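Local coordinates for 4-alpha-glucanotransferase (Aquifex aeolicus, PDB 1TZ7), which is an amylomaltase, or disproportionating enzyme, a 4-alpha-glucanotransferase whose core is a (beta/alpha)8 barrel of the alpha-amylase type, at residues L342-L355 with R366-F379. Numbering follows the deposited sequence.
Sequences LSYFPKNPFIAEDL and RETFKIPGSRVIEF
Asp354 holds two parts of 366-379 at once, a compact example of one carboxylate tying a strand to the helix that precedes it. Its CG sits between the backbone N and the carbonyl carbon (chi1 56°), which turns Asp354 OD2 to the backbone N of Ser374 at 2.8 Å, on the syn side but 29° out of the carboxylate plane. Asp354 OD1 takes the guanidinium of Arg366, 2.9 Å from NE and 3.1 Å from NH2; the two planes stand almost perpendicular, and both bonds of this salt bridge are weak. Arg366 reaches it with a chain bent at chi2 and chi3, its CG against Ala352 CB, while NH1 makes a weak bridge to Glu367.

The backbones join through Ala352 N and Pro372 O, 2.9 Å apart and nearly straight. Ser374 OG donates back to Ala352 O at 2.8 Å, tilted out of the carbonyl plane. Beside this pair, Ile371 CG2, anti to its own N, packs on Ala352 CB and Phe350 CB, and the Ile351 side chain crosses that of Pro372 at about a right angle, CG1 against CG. Further on, both methyls of Leu355 rest against Val376 CG2, the two side chains again roughly perpendicular. Leu355 CD2 also meets the Phe379 ring at its edge, 4.4 Å from Phe379 CE1.

Strand 350-352 also bonds to 302-305, and 373-376 neighbours 397-400. Their meeting, with helix 360-368 as the crossover between them, is the parallel beta-alpha-beta step closing the (beta/alpha)8 barrel.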
loop_
_atom_site.group_PDB
_atom_site.type_symbol
_atom_site.label_atom_id
_atom_site.label_comp_id
_atom_site.label_asym_id
_atom_site.label_seq_id
_atom_site.Cartn_x
_atom_site.Cartn_y
_atom_site.Cartn_z
ATOM N N LEU A 342 2.264 -1.604 20.842
ATOM C CA LEU A 342 3.367 -2.547 21.062
ATOM C C LEU A 342 3.078 -3.478 22.255
ATOM O O LEU A 342 3.713 -4.505 22.405
ATOM C CB LEU A 342 4.709 -1.801 21.273
ATOM C CG LEU A 342 5.616 -1.587 20.020
ATOM C CD1 LEU A 342 5.656 -2.820 19.111
ATOM C CD2 LEU A 342 5.192 -0.389 19.245
ATOM N N SER A 343 2.119 -3.099 23.095
ATOM C CA SER A 343 1.641 -3.984 24.151
ATOM C C SER A 343 0.714 -5.049 23.570
ATOM O O SER A 343 0.768 -6.219 23.963
ATOM C CB SER A 343 0.908 -3.195 25.227
ATOM O OG SER A 343 1.792 -2.371 25.944
ATOM N N TYR A 344 -0.130 -4.632 22.633
ATOM C CA TYR A 344 -1.050 -5.540 21.949
ATOM C C TYR A 344 -0.308 -6.404 20.933
ATOM O O TYR A 344 -0.676 -7.566 20.704
ATOM C CB TYR A 344 -2.145 -4.740 21.228
ATOM C CG TYR A 344 -3.354 -4.442 22.076
ATOM C CD1 TYR A 344 -3.221 -3.872 23.337
ATOM C CD2 TYR A 344 -4.633 -4.727 21.617
ATOM C CE1 TYR A 344 -4.324 -3.598 24.114
ATOM C CE2 TYR A 344 -5.749 -4.455 22.388
ATOM C CZ TYR A 344 -5.595 -3.892 23.629
ATOM O OH TYR A 344 -6.698 -3.627 24.394
ATOM N N PHE A 345 0.735 -5.832 20.324
ATOM C CA PHE A 345 1.490 -6.500 19.252
ATOM C C PHE A 345 2.996 -6.450 19.546
ATOM O O PHE A 345 3.755 -5.785 18.830
ATOM C CB PHE A 345 1.200 -5.830 17.909
ATOM C CG PHE A 345 -0.258 -5.727 17.598
ATOM C CD1 PHE A 345 -0.939 -4.527 17.766
ATOM C CD2 PHE A 345 -0.959 -6.835 17.157
ATOM C CE1 PHE A 345 -2.302 -4.441 17.490
ATOM C CE2 PHE A 345 -2.314 -6.754 16.879
ATOM C CZ PHE A 345 -2.988 -5.560 17.049
ATOM N N PRO A 346 3.417 -7.152 20.598
ATOM C CA PRO A 346 4.786 -7.021 21.137
ATOM C C PRO A 346 5.917 -7.566 20.230
ATOM O O PRO A 346 7.079 -7.263 20.486
ATOM C CB PRO A 346 4.722 -7.808 22.448
ATOM C CG PRO A 346 3.603 -8.786 22.259
ATOM C CD PRO A 346 2.603 -8.110 21.377
ATOM N N LYS A 347 5.587 -8.344 19.201
ATOM C CA LYS A 347 6.619 -8.859 18.286
ATOM C C LYS A 347 7.017 -7.793 17.225
ATOM O O LYS A 347 7.955 -7.987 16.452
ATOM C CB LYS A 347 6.148 -10.157 17.628
ATOM C CG LYS A 347 5.924 -11.311 18.652
ATOM C CD LYS A 347 5.739 -12.670 17.968
ATOM C CE LYS A 347 4.332 -12.833 17.421
ATOM N NZ LYS A 347 4.084 -14.204 16.917
ATOM N N ASN A 348 6.289 -6.673 17.231
ATOM C CA ASN A 348 6.638 -5.457 16.463
ATOM C C ASN A 348 6.656 -5.656 14.948
ATOM O O ASN A 348 7.710 -5.892 14.350
ATOM C CB ASN A 348 7.958 -4.849 16.930
ATOM C CG ASN A 348 8.109 -3.375 16.497
ATOM O OD1 ASN A 348 7.341 -2.877 15.661
ATOM N ND2 ASN A 348 9.091 -2.682 17.064
ATOM N N PRO A 349 5.481 -5.549 14.338
ATOM C CA PRO A 349 5.333 -5.691 12.895
ATOM C C PRO A 349 5.598 -4.395 12.129
ATOM O O PRO A 349 5.495 -4.392 10.910
ATOM C CB PRO A 349 3.866 -6.093 12.747
ATOM C CG PRO A 349 3.177 -5.377 13.860
ATOM C CD PRO A 349 4.185 -5.302 15.000
ATOM N N PHE A 350 5.928 -3.314 12.834
ATOM C CA PHE A 350 5.871 -1.976 12.242
ATOM C C PHE A 350 7.164 -1.595 11.527
ATOM O O PHE A 350 8.270 -1.877 12.006
ATOM C CB PHE A 350 5.525 -0.937 13.298
ATOM C CG PHE A 350 4.228 -1.204 13.997
ATOM C CD1 PHE A 350 3.026 -1.140 13.303
ATOM C CD2 PHE A 350 4.203 -1.538 15.348
ATOM C CE1 PHE A 350 1.817 -1.397 13.949
ATOM C CE2 PHE A 350 3.006 -1.795 15.990
ATOM C CZ PHE A 350 1.810 -1.722 15.285
ATOM N N ILE A 351 7.004 -0.968 10.362
ATOM C CA ILE A 351 8.089 -0.298 9.667
ATOM C C ILE A 351 7.668 1.143 9.423
ATOM O O ILE A 351 6.546 1.399 9.015
ATOM C CB ILE A 351 8.373 -0.999 8.297
ATOM C CG1 ILE A 351 8.897 -2.415 8.516
ATOM C CG2 ILE A 351 9.364 -0.186 7.476
ATOM C CD1 ILE A 351 8.862 -3.287 7.259
ATOM N N ALA A 352 8.568 2.078 9.677
ATOM C CA ALA A 352 8.258 3.488 9.518
ATOM C C ALA A 352 8.658 3.973 8.131
ATOM O O ALA A 352 9.813 3.834 7.731
ATOM C CB ALA A 352 8.967 4.304 10.583
ATOM N N GLU A 353 7.692 4.540 7.399
ATOM C CA GLU A 353 8.001 5.432 6.287
ATOM C C GLU A 353 8.326 6.808 6.834
ATOM O O GLU A 353 7.429 7.648 7.040
ATOM C CB GLU A 353 6.832 5.517 5.301
ATOM C CG GLU A 353 7.173 6.256 4.001
ATOM C CD GLU A 353 6.805 7.738 4.039
ATOM O OE1 GLU A 353 7.726 8.588 4.090
ATOM O OE2 GLU A 353 5.601 8.054 4.012
ATOM N N ASP A 354 9.609 7.035 7.080
ATOM C CA ASP A 354 10.067 8.233 7.760
ATOM C C ASP A 354 10.905 9.068 6.816
ATOM O O ASP A 354 11.912 9.648 7.206
ATOM C CB ASP A 354 10.877 7.861 9.023
ATOM C CG ASP A 354 12.053 6.948 8.720
ATOM O OD1 ASP A 354 12.919 6.775 9.601
ATOM O OD2 ASP A 354 12.198 6.367 7.629
ATOM N N LEU A 355 10.477 9.120 5.562
ATOM C CA LEU A 355 11.101 9.969 4.568
ATOM C C LEU A 355 10.333 11.295 4.475
ATOM O O LEU A 355 9.103 11.305 4.372
ATOM C CB LEU A 355 11.104 9.264 3.201
ATOM C CG LEU A 355 11.570 7.794 3.192
ATOM C CD1 LEU A 355 11.041 7.059 1.956
ATOM C CD2 LEU A 355 13.081 7.710 3.255
ATOM N N ARG A 366 10.323 7.070 16.740
ATOM C CA ARG A 366 10.613 5.844 16.018
ATOM C C ARG A 366 11.534 4.925 16.835
ATOM O O ARG A 366 11.250 3.754 17.003
ATOM C CB ARG A 366 11.265 6.170 14.670
ATOM C CG ARG A 366 11.282 5.008 13.691
ATOM C CD ARG A 366 12.625 4.773 13.042
ATOM N NE ARG A 366 13.146 5.976 12.411
ATOM C CZ ARG A 366 14.371 6.472 12.617
ATOM N NH1 ARG A 366 15.215 5.866 13.447
ATOM N NH2 ARG A 366 14.751 7.579 11.989
ATOM N N GLU A 367 12.626 5.484 17.340
ATOM C CA GLU A 367 13.680 4.688 17.967
ATOM C C GLU A 367 13.302 4.268 19.389
ATOM O O GLU A 367 13.813 3.283 19.905
ATOM C CB GLU A 367 14.996 5.466 17.981
ATOM C CG GLU A 367 15.622 5.629 16.598
ATOM C CD GLU A 367 17.067 6.113 16.651
ATOM O OE1 GLU A 367 17.501 6.604 17.719
ATOM O OE2 GLU A 367 17.765 6.003 15.623
ATOM N N THR A 368 12.404 5.022 20.015
ATOM C CA THR A 368 11.907 4.673 21.341
ATOM C C THR A 368 11.192 3.319 21.301
ATOM O O THR A 368 11.271 2.539 22.248
ATOM C CB THR A 368 10.935 5.772 21.862
ATOM O OG1 THR A 368 11.675 6.940 22.235
ATOM C CG2 THR A 368 10.254 5.339 23.161
ATOM N N PHE A 369 10.501 3.047 20.194
ATOM C CA PHE A 369 9.746 1.805 20.048
ATOM C C PHE A 369 10.431 0.818 19.100
ATOM O O PHE A 369 9.822 -0.166 18.673
ATOM C CB PHE A 369 8.338 2.110 19.573
ATOM C CG PHE A 369 7.530 2.872 20.568
ATOM C CD1 PHE A 369 7.286 4.228 20.396
ATOM C CD2 PHE A 369 7.023 2.239 21.695
ATOM C CE1 PHE A 369 6.547 4.931 21.324
ATOM C CE2 PHE A 369 6.281 2.940 22.625
ATOM C CZ PHE A 369 6.041 4.284 22.443
ATOM N N LYS A 370 11.706 1.086 18.790
ATOM C CA LYS A 370 12.555 0.146 18.031
ATOM C C LYS A 370 11.956 -0.172 16.670
ATOM O O LYS A 370 12.153 -1.247 16.135
ATOM C CB LYS A 370 12.776 -1.157 18.825
ATOM C CG LYS A 370 13.359 -0.955 20.222
ATOM C CD LYS A 370 14.783 -0.404 20.166
ATOM C CE LYS A 370 15.690 -1.078 21.197
ATOM N NZ LYS A 370 17.109 -0.634 21.072
ATOM N N ILE A 371 11.228 0.778 16.115
ATOM C CA ILE A 371 10.647 0.609 14.801
ATOM C C ILE A 371 11.698 0.943 13.737
ATOM O O ILE A 371 12.262 2.035 13.747
ATOM C CB ILE A 371 9.419 1.522 14.656
ATOM C CG1 ILE A 371 8.333 1.102 15.661
ATOM C CG2 ILE A 371 8.883 1.477 13.230
ATOM C CD1 ILE A 371 7.169 2.090 15.773
ATOM N N PRO A 372 11.974 -0.003 12.826
ATOM C CA PRO A 372 12.928 0.244 11.740
ATOM C C PRO A 372 12.489 1.399 10.864
ATOM O O PRO A 372 11.306 1.503 10.534
ATOM C CB PRO A 372 12.908 -1.070 10.940
ATOM C CG PRO A 372 11.660 -1.769 11.358
ATOM C CD PRO A 372 11.400 -1.359 12.758
ATOM N N GLY A 373 13.432 2.258 10.498
ATOM C CA GLY A 373 13.172 3.327 9.557
ATOM C C GLY A 373 13.327 2.871 8.117
ATOM O O GLY A 373 13.555 1.690 7.844
ATOM N N SER A 374 13.197 3.815 7.198
ATOM C CA SER A 374 13.403 3.556 5.780
ATOM C C SER A 374 14.612 4.358 5.277
ATOM O O SER A 374 14.817 5.500 5.671
ATOM C CB SER A 374 12.144 3.945 4.980
ATOM O OG SER A 374 11.050 3.104 5.306
ATOM N N ARG A 375 15.407 3.742 4.412
ATOM C CA ARG A 375 16.457 4.453 3.684
ATOM C C ARG A 375 16.413 4.084 2.206
ATOM O O ARG A 375 16.019 2.985 1.843
ATOM C CB ARG A 375 17.835 4.121 4.258
ATOM C CG ARG A 375 17.980 4.396 5.741
ATOM C CD ARG A 375 18.094 5.871 6.097
ATOM N NE ARG A 375 17.978 6.078 7.538
ATOM C CZ ARG A 375 18.991 5.964 8.406
ATOM N NH1 ARG A 375 18.777 6.165 9.698
ATOM N NH2 ARG A 375 20.215 5.658 7.984
ATOM N N VAL A 376 16.822 5.018 1.363
ATOM C CA VAL A 376 16.731 4.854 -0.081
ATOM C C VAL A 376 18.023 5.345 -0.708
ATOM O O VAL A 376 18.385 6.503 -0.562
ATOM C CB VAL A 376 15.526 5.657 -0.669
ATOM C CG1 VAL A 376 15.325 5.330 -2.146
ATOM C CG2 VAL A 376 14.251 5.356 0.113
ATOM N N ILE A 377 18.725 4.459 -1.401
ATOM C CA ILE A 377 20.060 4.786 -1.909
ATOM C C ILE A 377 20.005 5.848 -3.010
ATOM O O ILE A 377 21.000 6.521 -3.282
ATOM C CB ILE A 377 20.782 3.519 -2.410
ATOM C CG1 ILE A 377 22.285 3.781 -2.523
ATOM C CG2 ILE A 377 20.213 3.066 -3.752
ATOM C CD1 ILE A 377 23.115 2.549 -2.474
ATOM N N GLU A 378 18.839 6.001 -3.631
ATOM C CA GLU A 378 18.623 7.065 -4.621
ATOM C C GLU A 378 18.781 8.477 -4.007
ATOM O O GLU A 378 19.076 9.437 -4.715
ATOM C CB GLU A 378 17.232 6.925 -5.248
ATOM C CG GLU A 378 17.060 7.701 -6.532
ATOM C CD GLU A 378 15.763 7.385 -7.233
ATOM O OE1 GLU A 378 14.914 8.292 -7.345
ATOM O OE2 GLU A 378 15.592 6.229 -7.679
ATOM N N PHE A 379 18.576 8.582 -2.692
ATOM C CA PHE A 379 18.714 9.864 -1.971
ATOM C C PHE A 379 20.142 10.085 -1.427
ATOM O O PHE A 379 20.388 11.050 -0.711
ATOM C CB PHE A 379 17.730 9.921 -0.786
ATOM C CG PHE A 379 16.265 9.959 -1.189
ATOM C CD1 PHE A 379 15.280 9.611 -0.270
ATOM C CD2 PHE A 379 15.877 10.350 -2.470
ATOM C CE1 PHE A 379 13.936 9.646 -0.620
ATOM C CE2 PHE A 379 14.532 10.385 -2.820
ATOM C CZ PHE A 379 13.563 10.032 -1.890
#